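Ribonuclease (Nicotiana glutinosa, PDB 1IYB) probably cleaves RNA as a member of the ribonuclease T2 family, and binds guanosine-5'-monophosphate in a pocket. Local coordinates at residues F8-V14 with G44-N50; S56-S62 with K100-E106; W94-W98 with D110-F115; A159-E163 with L174-I179. All coordinates share one frame; numbering follows the deposited sequence.

Contact 1: residues F8-V14 with G44-N50. With 5GP (guanosine-5'-monophosphate), chain C.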
# COMPACT_ATOMS: atom_id res chain seq x y z
N PHE A 8 6.06 7.10 -12.26
CA PHE A 8 4.65 7.48 -12.28
C PHE A 8 4.32 8.27 -13.54
O PHE A 8 5.21 8.77 -14.22
CB PHE A 8 4.30 8.30 -11.03
CG PHE A 8 4.81 9.71 -11.06
CD1 PHE A 8 3.94 10.77 -11.34
CD2 PHE A 8 6.15 9.99 -10.83
CE1 PHE A 8 4.41 12.08 -11.38
CE2 PHE A 8 6.63 11.30 -10.87
CZ PHE A 8 5.76 12.35 -11.15
N ASP A 9 3.03 8.39 -13.84
CA ASP A 9 2.57 9.10 -15.03
C ASP A 9 2.03 10.51 -14.78
O ASP A 9 2.35 11.44 -15.51
CB ASP A 9 1.50 8.27 -15.75
CG ASP A 9 2.07 7.00 -16.36
OD1 ASP A 9 1.40 5.94 -16.26
OD2 ASP A 9 3.17 7.06 -16.94
N PHE A 10 1.20 10.67 -13.75
CA PHE A 10 0.60 11.97 -13.45
C PHE A 10 0.33 12.07 -11.95
O PHE A 10 0.59 11.12 -11.21
CB PHE A 10 -0.71 12.12 -14.22
CG PHE A 10 -1.79 11.17 -13.78
CD1 PHE A 10 -2.66 11.51 -12.75
CD2 PHE A 10 -1.93 9.93 -14.39
CE1 PHE A 10 -3.66 10.62 -12.33
CE2 PHE A 10 -2.92 9.03 -13.97
CZ PHE A 10 -3.78 9.38 -12.94
N PHE A 11 -0.17 13.22 -11.50
CA PHE A 11 -0.48 13.40 -10.08
C PHE A 11 -1.96 13.64 -9.86
O PHE A 11 -2.64 14.22 -10.70
CB PHE A 11 0.17 14.64 -9.45
CG PHE A 11 1.66 14.70 -9.50
CD1 PHE A 11 2.31 15.26 -10.60
CD2 PHE A 11 2.42 14.31 -8.40
CE1 PHE A 11 3.70 15.44 -10.59
CE2 PHE A 11 3.80 14.48 -8.38
CZ PHE A 11 4.44 15.05 -9.48
N TYR A 12 -2.45 13.19 -8.71
CA TYR A 12 -3.81 13.49 -8.28
C TYR A 12 -3.58 14.52 -7.19
O TYR A 12 -2.82 14.26 -6.25
CB TYR A 12 -4.50 12.29 -7.62
CG TYR A 12 -5.19 11.30 -8.53
CD1 TYR A 12 -5.02 9.93 -8.35
CD2 TYR A 12 -6.04 11.73 -9.56
CE1 TYR A 12 -5.66 9.01 -9.15
CE2 TYR A 12 -6.69 10.80 -10.38
CZ TYR A 12 -6.49 9.44 -10.17
OH TYR A 12 -7.11 8.50 -10.96
N PHE A 13 -4.17 15.71 -7.31
CA PHE A 13 -4.05 16.70 -6.24
C PHE A 13 -5.36 16.51 -5.50
O PHE A 13 -6.44 16.80 -6.04
CB PHE A 13 -3.93 18.13 -6.79
CG PHE A 13 -3.97 19.18 -5.72
CD1 PHE A 13 -3.07 19.15 -4.66
CD2 PHE A 13 -4.92 20.20 -5.77
CE1 PHE A 13 -3.12 20.12 -3.65
CE2 PHE A 13 -4.98 21.16 -4.76
CZ PHE A 13 -4.08 21.13 -3.70
N VAL A 14 -5.28 16.00 -4.28
CA VAL A 14 -6.46 15.67 -3.49
C VAL A 14 -6.75 16.59 -2.31
O VAL A 14 -5.87 16.86 -1.49
CB VAL A 14 -6.32 14.22 -2.95
CG1 VAL A 14 -7.61 13.77 -2.28
CG2 VAL A 14 -5.94 13.28 -4.09
N GLY A 44 -3.22 15.58 -0.11
CA GLY A 44 -1.90 15.34 -0.66
C GLY A 44 -1.79 15.44 -2.17
O GLY A 44 -2.79 15.64 -2.87
N LEU A 45 -0.56 15.33 -2.67
CA LEU A 45 -0.24 15.37 -4.10
C LEU A 45 0.26 13.94 -4.35
O LEU A 45 1.35 13.56 -3.91
CB LEU A 45 0.86 16.40 -4.38
CG LEU A 45 1.22 16.67 -5.85
CD1 LEU A 45 -0.01 17.10 -6.63
CD2 LEU A 45 2.29 17.76 -5.90
N TRP A 46 -0.54 13.16 -5.06
CA TRP A 46 -0.25 11.75 -5.27
C TRP A 46 0.17 11.24 -6.64
O TRP A 46 -0.61 11.27 -7.59
CB TRP A 46 -1.47 10.92 -4.87
CG TRP A 46 -2.04 11.17 -3.51
CD1 TRP A 46 -1.44 11.82 -2.46
CD2 TRP A 46 -3.32 10.72 -3.03
NE1 TRP A 46 -2.26 11.79 -1.36
CE2 TRP A 46 -3.42 11.13 -1.68
CE3 TRP A 46 -4.38 10.02 -3.61
CZ2 TRP A 46 -4.55 10.85 -0.90
CZ3 TRP A 46 -5.50 9.74 -2.83
CH2 TRP A 46 -5.57 10.16 -1.49
N PRO A 47 1.42 10.75 -6.76
CA PRO A 47 1.84 10.23 -8.07
C PRO A 47 0.94 9.02 -8.38
O PRO A 47 0.65 8.21 -7.49
CB PRO A 47 3.29 9.83 -7.81
CG PRO A 47 3.75 10.86 -6.83
CD PRO A 47 2.57 10.94 -5.87
N ASN A 48 0.51 8.90 -9.63
CA ASN A 48 -0.38 7.80 -10.04
C ASN A 48 0.00 7.36 -11.45
O ASN A 48 0.68 8.08 -12.17
CB ASN A 48 -1.84 8.28 -10.04
CG ASN A 48 -2.83 7.17 -9.70
OD1 ASN A 48 -3.09 6.90 -8.53
ND2 ASN A 48 -3.39 6.53 -10.73
N ASN A 49 -0.45 6.17 -11.83
CA ASN A 49 -0.19 5.61 -13.15
C ASN A 49 -1.45 5.65 -14.00
O ASN A 49 -2.56 5.65 -13.48
CB ASN A 49 0.29 4.16 -13.01
CG ASN A 49 1.62 4.06 -12.32
OD1 ASN A 49 1.88 3.12 -11.56
ND2 ASN A 49 2.50 5.01 -12.60
N ASN A 50 -1.27 5.68 -15.32
CA ASN A 50 -2.41 5.72 -16.23
C ASN A 50 -3.34 4.51 -16.08
O ASN A 50 -4.54 4.62 -16.33
CB ASN A 50 -1.94 5.82 -17.68
CG ASN A 50 -1.22 7.12 -17.99
OD1 ASN A 50 -1.47 8.15 -17.36
ND2 ASN A 50 -0.32 7.08 -18.96
P 5GP C . -3.06 8.47 1.89
O1P 5GP C . -2.56 7.32 1.12
O2P 5GP C . -2.31 9.75 1.57
O3P 5GP C . -4.60 8.65 1.66
O5' 5GP C . -2.94 8.26 3.51
C5' 5GP C . -3.54 9.21 4.46
C4' 5GP C . -3.32 8.85 5.95
O4' 5GP C . -2.94 10.13 6.64
C3' 5GP C . -4.50 8.36 6.79
O3' 5GP C . -4.71 6.96 6.70
C2' 5GP C . -4.15 8.77 8.23
O2' 5GP C . -3.34 7.78 8.90
C1' 5GP C . -3.42 10.09 8.02
N9 5GP C . -4.09 11.37 8.41
C8 5GP C . -3.74 12.28 9.38
N7 5GP C . -4.47 13.38 9.41
C5 5GP C . -5.38 13.16 8.35
C6 5GP C . -6.44 14.01 7.89
O6 5GP C . -6.77 15.11 8.32
N1 5GP C . -7.14 13.42 6.79
C2 5GP C . -6.82 12.18 6.24
N2 5GP C . -7.61 11.81 5.21
N3 5GP C . -5.83 11.38 6.68
C4 5GP C . -5.15 11.93 7.74
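Two backbone N-H groups share the carbonyl oxygen of Asn48: Asp9 N lies 2.9 Å and Phe10 N 3.1 Å from Asn48 O, and they come from opposite faces of its plane. This doubled partner is a classic beta bulge, placed where the paired strands 10-14 and 44-48 pass into loop. Just beyond it Asp9 OD1 takes Asn50 N on its anti lone pair at 2.8 Å, almost straight (171°), while the Asp9 carboxylate stacks on the Asn50 amide.

From the bulge onward the strands run antiparallel. Proline suits position 47, a non-hydrogen-bonded site opposite Phe11 that asks for no N-H. Phe8, just before the strand, lays CG 3.6 Å from Pro47 CB, and Phe11 CD2 meets Leu45 CG at 3.7 Å, an oily layer that Leu45 and Phe13 extend to helix 111-124.

The other face carries Phe10, Tyr12, Val14, Trp46 and Asn48. With CG held between its backbone N and carbonyl carbon (chi1 67°), the Phe10 ring lies beside Asn48, whose CB sits over one ring face, 4.0 Å from the centroid. Val14 CG2 stands over the six-membered ring of Trp46, 3.7 Å from its centroid. Glu97 OE2 holds Trp46 NE1, and the His101 ring stacks on the indole, so its orientation is fixed where Trp46 CZ2 comes within 3.4 Å of O3P of the nucleotide. A bulged antiparallel strand pair thus supplies the indole wall of the nucleotide pocket of this T2-family ribonuclease.

Contact 2: residues S56-S62 with K100-E106; sequences SNCDSNS and KHGTCAE. With 5GP (guanosine-5'-monophosphate), chain C.
A disulfide staples an irregular loop to the segment that carries Lys100 and His101 of the nucleotide site: Cys58 SG and Cys104 SG are bonded at 2.0 Å with the relaxed torsion of 90° about S-S. Two cysteines at this spacing can form a covalent, apolar cross-link, which suits a buried site with Pro47 and Pro55 against Cys104. Beside it the loop is also tied to segment 100-106 by backbone N-H groups. Asn57 N gives a hydrogen bond to Lys100 O at 2.9 Å, and Cys58 N makes a weak one to Thr103 OG1 at 3.1 Å. That hydroxyl is also bonded to Glu99 O.

Farther along, Asp59 forms an Asx turn, its OD1 accepting from Asn61 N. Asp59 OD2 lies 2.8 Å from Glu106 OE2, so close that one of the acids probably holds a proton. The turn's outer side, away from 100-106, faces the second subunit, where Ser60 OG is hydrogen-bonded to Asp9 OD2 of that chain.

On the pocket side, Lys100 CG, anti to its backbone N (chi1 178°), lies over the centre of the His101 ring. The extended chain beyond carries Lys100 NZ to O1P of the nucleotide, and His101 NE2 reaches the same O1P at 3.2 Å.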
# COMPACT_ATOMS: atom_id res chain seq x y z
N SER A 56 4.04 3.75 -4.13
CA SER A 56 3.96 4.25 -2.76
C SER A 56 5.20 3.87 -1.96
O SER A 56 5.77 2.80 -2.17
CB SER A 56 2.69 3.74 -2.06
OG SER A 56 2.63 2.33 -2.03
N ASN A 57 5.60 4.76 -1.05
CA ASN A 57 6.77 4.58 -0.18
C ASN A 57 7.98 4.22 -1.02
O ASN A 57 8.60 3.17 -0.84
CB ASN A 57 6.50 3.46 0.84
CG ASN A 57 5.26 3.71 1.66
OD1 ASN A 57 4.30 2.94 1.60
ND2 ASN A 57 5.27 4.79 2.44
N CYS A 58 8.34 5.13 -1.92
CA CYS A 58 9.43 4.92 -2.87
C CYS A 58 10.88 5.12 -2.45
O CYS A 58 11.78 4.68 -3.18
CB CYS A 58 9.14 5.76 -4.11
SG CYS A 58 7.59 5.29 -4.96
N ASP A 59 11.15 5.76 -1.32
CA ASP A 59 12.55 5.98 -0.92
C ASP A 59 12.74 6.07 0.59
O ASP A 59 12.57 7.13 1.19
CB ASP A 59 13.09 7.25 -1.58
CG ASP A 59 14.61 7.32 -1.52
OD1 ASP A 59 15.23 6.61 -0.69
OD2 ASP A 59 15.20 8.10 -2.31
N SER A 60 13.11 4.95 1.19
CA SER A 60 13.32 4.88 2.63
C SER A 60 14.47 5.75 3.12
O SER A 60 14.59 6.02 4.32
CB SER A 60 13.58 3.43 3.05
OG SER A 60 14.77 2.95 2.46
N ASN A 61 15.33 6.19 2.21
CA ASN A 61 16.47 7.01 2.59
C ASN A 61 16.25 8.50 2.38
O ASN A 61 17.18 9.29 2.40
CB ASN A 61 17.73 6.53 1.88
CG ASN A 61 18.18 5.18 2.39
OD1 ASN A 61 18.40 5.01 3.59
ND2 ASN A 61 18.29 4.20 1.50
N SER A 62 14.98 8.86 2.18
CA SER A 62 14.60 10.25 2.00
C SER A 62 13.49 10.55 3.01
O SER A 62 12.36 10.84 2.64
CB SER A 62 14.09 10.49 0.58
OG SER A 62 13.62 11.82 0.44
N LYS A 100 5.05 8.54 1.85
CA LYS A 100 4.26 7.63 1.03
C LYS A 100 4.12 8.07 -0.43
O LYS A 100 4.18 7.24 -1.34
CB LYS A 100 2.86 7.44 1.62
CG LYS A 100 1.96 6.53 0.77
CD LYS A 100 0.61 6.28 1.44
CE LYS A 100 -0.23 5.30 0.62
NZ LYS A 100 -1.55 5.00 1.25
N HIS A 101 3.94 9.37 -0.64
CA HIS A 101 3.72 9.89 -1.99
C HIS A 101 4.84 10.77 -2.58
O HIS A 101 5.27 10.57 -3.71
CB HIS A 101 2.40 10.67 -2.01
CG HIS A 101 1.20 9.83 -1.71
ND1 HIS A 101 0.72 8.87 -2.58
CD2 HIS A 101 0.36 9.81 -0.65
CE1 HIS A 101 -0.36 8.31 -2.07
NE2 HIS A 101 -0.60 8.86 -0.89
N GLY A 102 5.29 11.76 -1.81
CA GLY A 102 6.33 12.64 -2.29
C GLY A 102 7.59 11.94 -2.78
O GLY A 102 8.15 12.31 -3.81
N THR A 103 8.04 10.94 -2.05
CA THR A 103 9.24 10.21 -2.44
C THR A 103 9.11 9.58 -3.82
O THR A 103 10.12 9.32 -4.49
CB THR A 103 9.57 9.11 -1.42
OG1 THR A 103 8.46 8.21 -1.32
CG2 THR A 103 9.89 9.71 -0.06
N CYS A 104 7.88 9.32 -4.25
CA CYS A 104 7.66 8.71 -5.56
C CYS A 104 7.75 9.71 -6.71
O CYS A 104 7.60 9.33 -7.87
CB CYS A 104 6.31 7.99 -5.57
SG CYS A 104 6.19 6.64 -4.34
N ALA A 105 8.02 10.97 -6.38
CA ALA A 105 8.16 12.01 -7.39
C ALA A 105 9.43 12.81 -7.11
O ALA A 105 9.56 13.95 -7.56
CB ALA A 105 6.95 12.93 -7.38
N GLU A 106 10.36 12.20 -6.38
CA GLU A 106 11.64 12.82 -6.01
C GLU A 106 12.43 13.40 -7.17
O GLU A 106 13.20 14.35 -6.98
CB GLU A 106 12.53 11.79 -5.31
CG GLU A 106 12.24 11.56 -3.86
CD GLU A 106 13.18 10.53 -3.25
OE1 GLU A 106 13.17 10.40 -2.01
OE2 GLU A 106 13.91 9.86 -4.00
P 5GP C . -3.06 8.47 1.89
O1P 5GP C . -2.56 7.32 1.12
O2P 5GP C . -2.31 9.75 1.57
O3P 5GP C . -4.60 8.65 1.66
O5' 5GP C . -2.94 8.26 3.51
C5' 5GP C . -3.54 9.21 4.46
C4' 5GP C . -3.32 8.85 5.95
O4' 5GP C . -2.94 10.13 6.64
C3' 5GP C . -4.50 8.36 6.79
O3' 5GP C . -4.71 6.96 6.70
C2' 5GP C . -4.15 8.77 8.23
O2' 5GP C . -3.34 7.78 8.90
C1' 5GP C . -3.42 10.09 8.02
N9 5GP C . -4.09 11.37 8.41
C8 5GP C . -3.74 12.28 9.38
N7 5GP C . -4.47 13.38 9.41
C5 5GP C . -5.38 13.16 8.35
C6 5GP C . -6.44 14.01 7.89
O6 5GP C . -6.77 15.11 8.32
N1 5GP C . -7.14 13.42 6.79
C2 5GP C . -6.82 12.18 6.24
N2 5GP C . -7.61 11.81 5.21
N3 5GP C . -5.83 11.38 6.68
C4 5GP C . -5.15 11.93 7.74

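Contact 3: residues W94-W98 with D110-F115. With 5GP (guanosine-5'-monophosphate), chain C.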
# COMPACT_ATOMS: atom_id res chain seq x y z
N TRP A 94 1.91 15.53 7.45
CA TRP A 94 2.79 15.99 6.38
C TRP A 94 3.91 14.98 6.11
O TRP A 94 4.26 14.71 4.95
CB TRP A 94 3.38 17.36 6.74
CG TRP A 94 2.32 18.37 7.07
CD1 TRP A 94 1.07 18.43 6.53
CD2 TRP A 94 2.40 19.43 8.03
NE1 TRP A 94 0.36 19.46 7.09
CE2 TRP A 94 1.15 20.09 8.02
CE3 TRP A 94 3.40 19.88 8.89
CZ2 TRP A 94 0.88 21.19 8.84
CZ3 TRP A 94 3.13 20.97 9.71
CH2 TRP A 94 1.87 21.61 9.68
N SER A 95 4.47 14.42 7.18
CA SER A 95 5.54 13.43 7.04
C SER A 95 5.02 12.22 6.28
O SER A 95 5.69 11.71 5.38
CB SER A 95 6.05 12.99 8.41
OG SER A 95 7.02 11.97 8.28
N HIS A 96 3.83 11.77 6.64
CA HIS A 96 3.21 10.62 5.98
C HIS A 96 3.02 10.86 4.49
O HIS A 96 3.31 10.00 3.66
CB HIS A 96 1.86 10.31 6.63
CG HIS A 96 1.05 9.29 5.88
ND1 HIS A 96 1.36 7.95 5.88
CD2 HIS A 96 -0.03 9.43 5.08
CE1 HIS A 96 0.51 7.30 5.12
NE2 HIS A 96 -0.35 8.17 4.62
N GLU A 97 2.53 12.04 4.13
CA GLU A 97 2.31 12.35 2.73
C GLU A 97 3.62 12.40 1.95
O GLU A 97 3.68 11.95 0.80
CB GLU A 97 1.53 13.66 2.59
CG GLU A 97 0.09 13.54 3.09
CD GLU A 97 -0.72 12.50 2.31
OE1 GLU A 97 -1.43 11.69 2.95
OE2 GLU A 97 -0.66 12.51 1.06
N TRP A 98 4.68 12.93 2.56
CA TRP A 98 5.95 12.98 1.85
C TRP A 98 6.53 11.58 1.67
O TRP A 98 6.93 11.20 0.57
CB TRP A 98 6.99 13.84 2.58
CG TRP A 98 8.36 13.60 2.03
CD1 TRP A 98 9.35 12.82 2.57
CD2 TRP A 98 8.85 14.00 0.74
NE1 TRP A 98 10.40 12.70 1.70
CE2 TRP A 98 10.12 13.42 0.57
CE3 TRP A 98 8.32 14.80 -0.29
CZ2 TRP A 98 10.88 13.60 -0.59
CZ3 TRP A 98 9.08 14.98 -1.45
CH2 TRP A 98 10.35 14.38 -1.59
N ASP A 110 11.81 18.19 -4.82
CA ASP A 110 12.45 17.77 -3.58
C ASP A 110 11.38 18.11 -2.53
O ASP A 110 10.25 18.46 -2.90
CB ASP A 110 13.80 18.48 -3.31
CG ASP A 110 13.71 20.00 -3.29
OD1 ASP A 110 12.60 20.56 -3.17
OD2 ASP A 110 14.79 20.63 -3.37
N GLN A 111 11.70 18.02 -1.25
CA GLN A 111 10.67 18.30 -0.24
C GLN A 111 10.08 19.70 -0.31
O GLN A 111 8.86 19.86 -0.29
CB GLN A 111 11.21 17.99 1.15
CG GLN A 111 11.39 16.50 1.35
CD GLN A 111 11.79 16.12 2.76
OE1 GLN A 111 11.20 16.60 3.73
NE2 GLN A 111 12.78 15.24 2.88
N HIS A 112 10.93 20.71 -0.40
CA HIS A 112 10.43 22.08 -0.47
C HIS A 112 9.55 22.27 -1.70
O HIS A 112 8.48 22.87 -1.62
CB HIS A 112 11.57 23.09 -0.51
CG HIS A 112 11.11 24.51 -0.49
ND1 HIS A 112 10.90 25.21 0.68
CD2 HIS A 112 10.76 25.35 -1.49
CE1 HIS A 112 10.43 26.41 0.40
NE2 HIS A 112 10.34 26.52 -0.91
N GLY A 113 10.00 21.75 -2.84
CA GLY A 113 9.24 21.87 -4.07
C GLY A 113 7.91 21.14 -4.05
O GLY A 113 6.92 21.61 -4.63
N TYR A 114 7.88 19.99 -3.39
CA TYR A 114 6.67 19.18 -3.27
C TYR A 114 5.60 19.92 -2.47
O TYR A 114 4.47 20.09 -2.94
CB TYR A 114 7.00 17.85 -2.59
CG TYR A 114 5.80 16.95 -2.34
CD1 TYR A 114 5.26 16.18 -3.38
CD2 TYR A 114 5.20 16.88 -1.08
CE1 TYR A 114 4.14 15.37 -3.16
CE2 TYR A 114 4.09 16.08 -0.86
CZ TYR A 114 3.57 15.32 -1.89
OH TYR A 114 2.46 14.53 -1.66
N PHE A 115 5.95 20.33 -1.26
CA PHE A 115 4.99 21.04 -0.43
C PHE A 115 4.60 22.39 -1.03
O PHE A 115 3.44 22.79 -0.93
CB PHE A 115 5.54 21.20 0.99
CG PHE A 115 5.52 19.92 1.78
CD1 PHE A 115 6.64 19.08 1.81
CD2 PHE A 115 4.36 19.51 2.41
CE1 PHE A 115 6.59 17.85 2.48
CE2 PHE A 115 4.29 18.28 3.08
CZ PHE A 115 5.41 17.45 3.11
P 5GP C . -3.06 8.47 1.89
O1P 5GP C . -2.56 7.32 1.12
O2P 5GP C . -2.31 9.75 1.57
O3P 5GP C . -4.60 8.65 1.66
O5' 5GP C . -2.94 8.26 3.51
C5' 5GP C . -3.54 9.21 4.46
C4' 5GP C . -3.32 8.85 5.95
O4' 5GP C . -2.94 10.13 6.64
C3' 5GP C . -4.50 8.36 6.79
O3' 5GP C . -4.71 6.96 6.70
C2' 5GP C . -4.15 8.77 8.23
O2' 5GP C . -3.34 7.78 8.90
C1' 5GP C . -3.42 10.09 8.02
N9 5GP C . -4.09 11.37 8.41
C8 5GP C . -3.74 12.28 9.38
N7 5GP C . -4.47 13.38 9.41
C5 5GP C . -5.38 13.16 8.35
C6 5GP C . -6.44 14.01 7.89
O6 5GP C . -6.77 15.11 8.32
N1 5GP C . -7.14 13.42 6.79
C2 5GP C . -6.82 12.18 6.24
N2 5GP C . -7.61 11.81 5.21
N3 5GP C . -5.83 11.38 6.68
C4 5GP C . -5.15 11.93 7.74
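Trp98 and Gln111 form the tight part of this contact, for Gln111 CG sits over the centre of the six-membered ring of Trp98, 3.4 Å from its centroid. The indole is carried there with CG anti to the backbone N (chi1 166°). Its edge then turns toward the face of Tyr114 in an offset edge-to-face pair, centroids 5.5 Å apart and planes at 75°. Phe115 adds its rim: Phe115 CZ lies 3.5 Å from Trp94 O, near the ring plane, and also touches Trp98 CB. Large flat residues suit this place because the short helix axes stay 11.7 Å apart and must be bridged by long side chains. Polar ends are satisfied outside the pair, Trp98 NE1 by Ser62 O and Tyr114 OH by Leu45 O.

Looser by contrast is the solvent edge at Asp110, where Asp110 O lies 3.9 Å from Trp98 CZ3. It serves its own helix, OD1 capping Gly113 N at 2.9 Å as N-cap. His96 points away from the packed face, and its NE2 donates to the nucleotide's O5' at 2.8 Å. Glu97 lies between that face and the pocket, with OE2 bonded to Trp46 NE1, an arrangement consistent with the His-Glu motif of the T2-family active site.

Contact 4: residues A159-E163 with L174-I179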
# COMPACT_ATOMS: atom_id res chain seq x y z
N ALA A 159 -12.19 18.45 -15.74
CA ALA A 159 -13.17 17.64 -15.02
C ALA A 159 -12.55 17.01 -13.78
O ALA A 159 -11.53 16.33 -13.85
CB ALA A 159 -13.70 16.54 -15.94
N PRO A 160 -13.16 17.24 -12.61
CA PRO A 160 -12.63 16.67 -11.36
C PRO A 160 -13.15 15.27 -11.06
O PRO A 160 -14.13 14.81 -11.64
CB PRO A 160 -13.11 17.67 -10.32
CG PRO A 160 -14.49 17.97 -10.82
CD PRO A 160 -14.26 18.18 -12.32
N GLY A 161 -12.48 14.62 -10.12
CA GLY A 161 -12.89 13.31 -9.66
C GLY A 161 -13.53 13.57 -8.31
O GLY A 161 -12.98 14.34 -7.51
N ILE A 162 -14.68 12.97 -8.04
CA ILE A 162 -15.37 13.18 -6.78
C ILE A 162 -15.47 11.88 -5.97
O ILE A 162 -15.92 10.86 -6.47
CB ILE A 162 -16.81 13.71 -7.01
CG1 ILE A 162 -16.77 14.93 -7.94
CG2 ILE A 162 -17.45 14.07 -5.68
CD1 ILE A 162 -15.98 16.11 -7.40
N GLU A 163 -15.04 11.94 -4.71
CA GLU A 163 -15.08 10.77 -3.83
C GLU A 163 -16.03 11.06 -2.67
O GLU A 163 -16.01 12.16 -2.11
CB GLU A 163 -13.70 10.46 -3.26
CG GLU A 163 -13.65 9.18 -2.44
CD GLU A 163 -12.39 9.05 -1.60
OE1 GLU A 163 -11.37 9.68 -1.95
OE2 GLU A 163 -12.43 8.31 -0.60
N LEU A 174 -20.21 14.47 0.03
CA LEU A 174 -19.03 14.94 -0.69
C LEU A 174 -17.86 14.90 0.28
O LEU A 174 -17.83 15.63 1.26
CB LEU A 174 -19.26 16.38 -1.16
CG LEU A 174 -18.11 17.08 -1.90
CD1 LEU A 174 -17.76 16.31 -3.15
CD2 LEU A 174 -18.52 18.51 -2.24
N TYR A 175 -16.88 14.05 -0.01
CA TYR A 175 -15.72 13.89 0.87
C TYR A 175 -14.41 14.44 0.31
O TYR A 175 -13.78 15.30 0.94
CB TYR A 175 -15.61 12.40 1.22
CG TYR A 175 -14.40 12.02 2.04
CD1 TYR A 175 -13.97 12.81 3.11
CD2 TYR A 175 -13.71 10.84 1.77
CE1 TYR A 175 -12.88 12.43 3.88
CE2 TYR A 175 -12.62 10.45 2.53
CZ TYR A 175 -12.21 11.25 3.59
OH TYR A 175 -11.12 10.87 4.34
N GLN A 176 -13.97 13.96 -0.84
CA GLN A 176 -12.72 14.45 -1.42
C GLN A 176 -12.88 14.78 -2.90
O GLN A 176 -13.73 14.21 -3.59
CB GLN A 176 -11.59 13.43 -1.25
CG GLN A 176 -11.38 12.97 0.18
CD GLN A 176 -10.03 12.33 0.40
OE1 GLN A 176 -9.08 12.99 0.80
NE2 GLN A 176 -9.93 11.03 0.12
N ILE A 177 -12.07 15.72 -3.37
CA ILE A 177 -12.10 16.13 -4.77
C ILE A 177 -10.69 16.01 -5.35
O ILE A 177 -9.73 16.50 -4.77
CB ILE A 177 -12.62 17.58 -4.89
CG1 ILE A 177 -14.09 17.61 -4.46
CG2 ILE A 177 -12.46 18.09 -6.33
CD1 ILE A 177 -14.74 18.97 -4.56
N TYR A 178 -10.61 15.32 -6.49
CA TYR A 178 -9.35 15.06 -7.18
C TYR A 178 -9.20 15.89 -8.46
O TYR A 178 -10.12 15.96 -9.28
CB TYR A 178 -9.27 13.58 -7.58
CG TYR A 178 -9.25 12.57 -6.45
CD1 TYR A 178 -10.23 12.55 -5.46
CD2 TYR A 178 -8.26 11.58 -6.41
CE1 TYR A 178 -10.24 11.57 -4.46
CE2 TYR A 178 -8.26 10.60 -5.42
CZ TYR A 178 -9.24 10.60 -4.45
OH TYR A 178 -9.24 9.62 -3.48
N ILE A 179 -8.03 16.50 -8.63
CA ILE A 179 -7.72 17.29 -9.82
C ILE A 179 -6.40 16.74 -10.34
O ILE A 179 -5.47 16.55 -9.56
CB ILE A 179 -7.55 18.79 -9.47
CG1 ILE A 179 -8.83 19.34 -8.85
CG2 ILE A 179 -7.18 19.57 -10.73
CD1 ILE A 179 -10.04 19.22 -9.73
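Strands 161-163 and 174-179 run antiparallel at 163°, their axes 4.7 Å apart, with Gly161-Tyr178 and Glu163-Gln176 as hydrogen-bonded pairs. At the far end Glu163 O accepts from both Tyr175 N and Gln176 N, each at 3.0 Å, which makes a classic beta bulge.

Glu163 dominates the side chains. With CG anti to the backbone N (chi1 -174°) and the chain extended, it runs alongside Gln176. Glu163 OE1 is gripped twice, by Tyr178 OH at 2.6 Å and Gln176 NE2 at 2.9 Å, which approach from opposite faces of the carboxylate plane. Two donors on one oxygen would favour the charged acid and hold its plane against rotation. Glu163 OE2 stands at the edge of the Tyr175 ring, 3.7 Å from Tyr175 CD2. Gln176 suits its place by facing two ways, because its own OE1 accepts from His43 ND1 of the nucleotide pocket and so would help fix the orientation of the His43 ring.

The opposite face is oily. Ile162 lies beside Ile177, and Ile162 CG2 presses on Leu174 CD1 at 3.4 Å, a tight fit. Pro160 CB likewise abuts Ile179 CD1 at 3.5 Å. Helix 145-156 covers Pro160, Ile162 and Ile179. Tyr175 itself touches the bound nucleotide, so this bulged beta hairpin, at one edge of the antiparallel sheet, joins the hydrophobic core to the guanosine-5'-monophosphate pocket.

Contacts 1 and 4 are buried parts of one antiparallel sheet: strands 10-16 and 172-182 are neighbours in it, linked by Phe13 N to Ile179 O, and each contact contains a beta bulge. Contacts 2 and 3 share helix 91-102 and lie only about 9 Å apart between centres. Contact 3 is a buried aromatic packing without hydrogen bonds between its segments, whereas contact 2 is only partly buried, depends on a disulfide and polar groups, and borders the second subunit. Contact 1 joins the two pairs, reaching Glu97 and Tyr114 of contact 3 and His101 of contact 2. Contact 4 lies across the chain's centre from contacts 2 and 3, yet all four contribute residues to the nucleotide pocket.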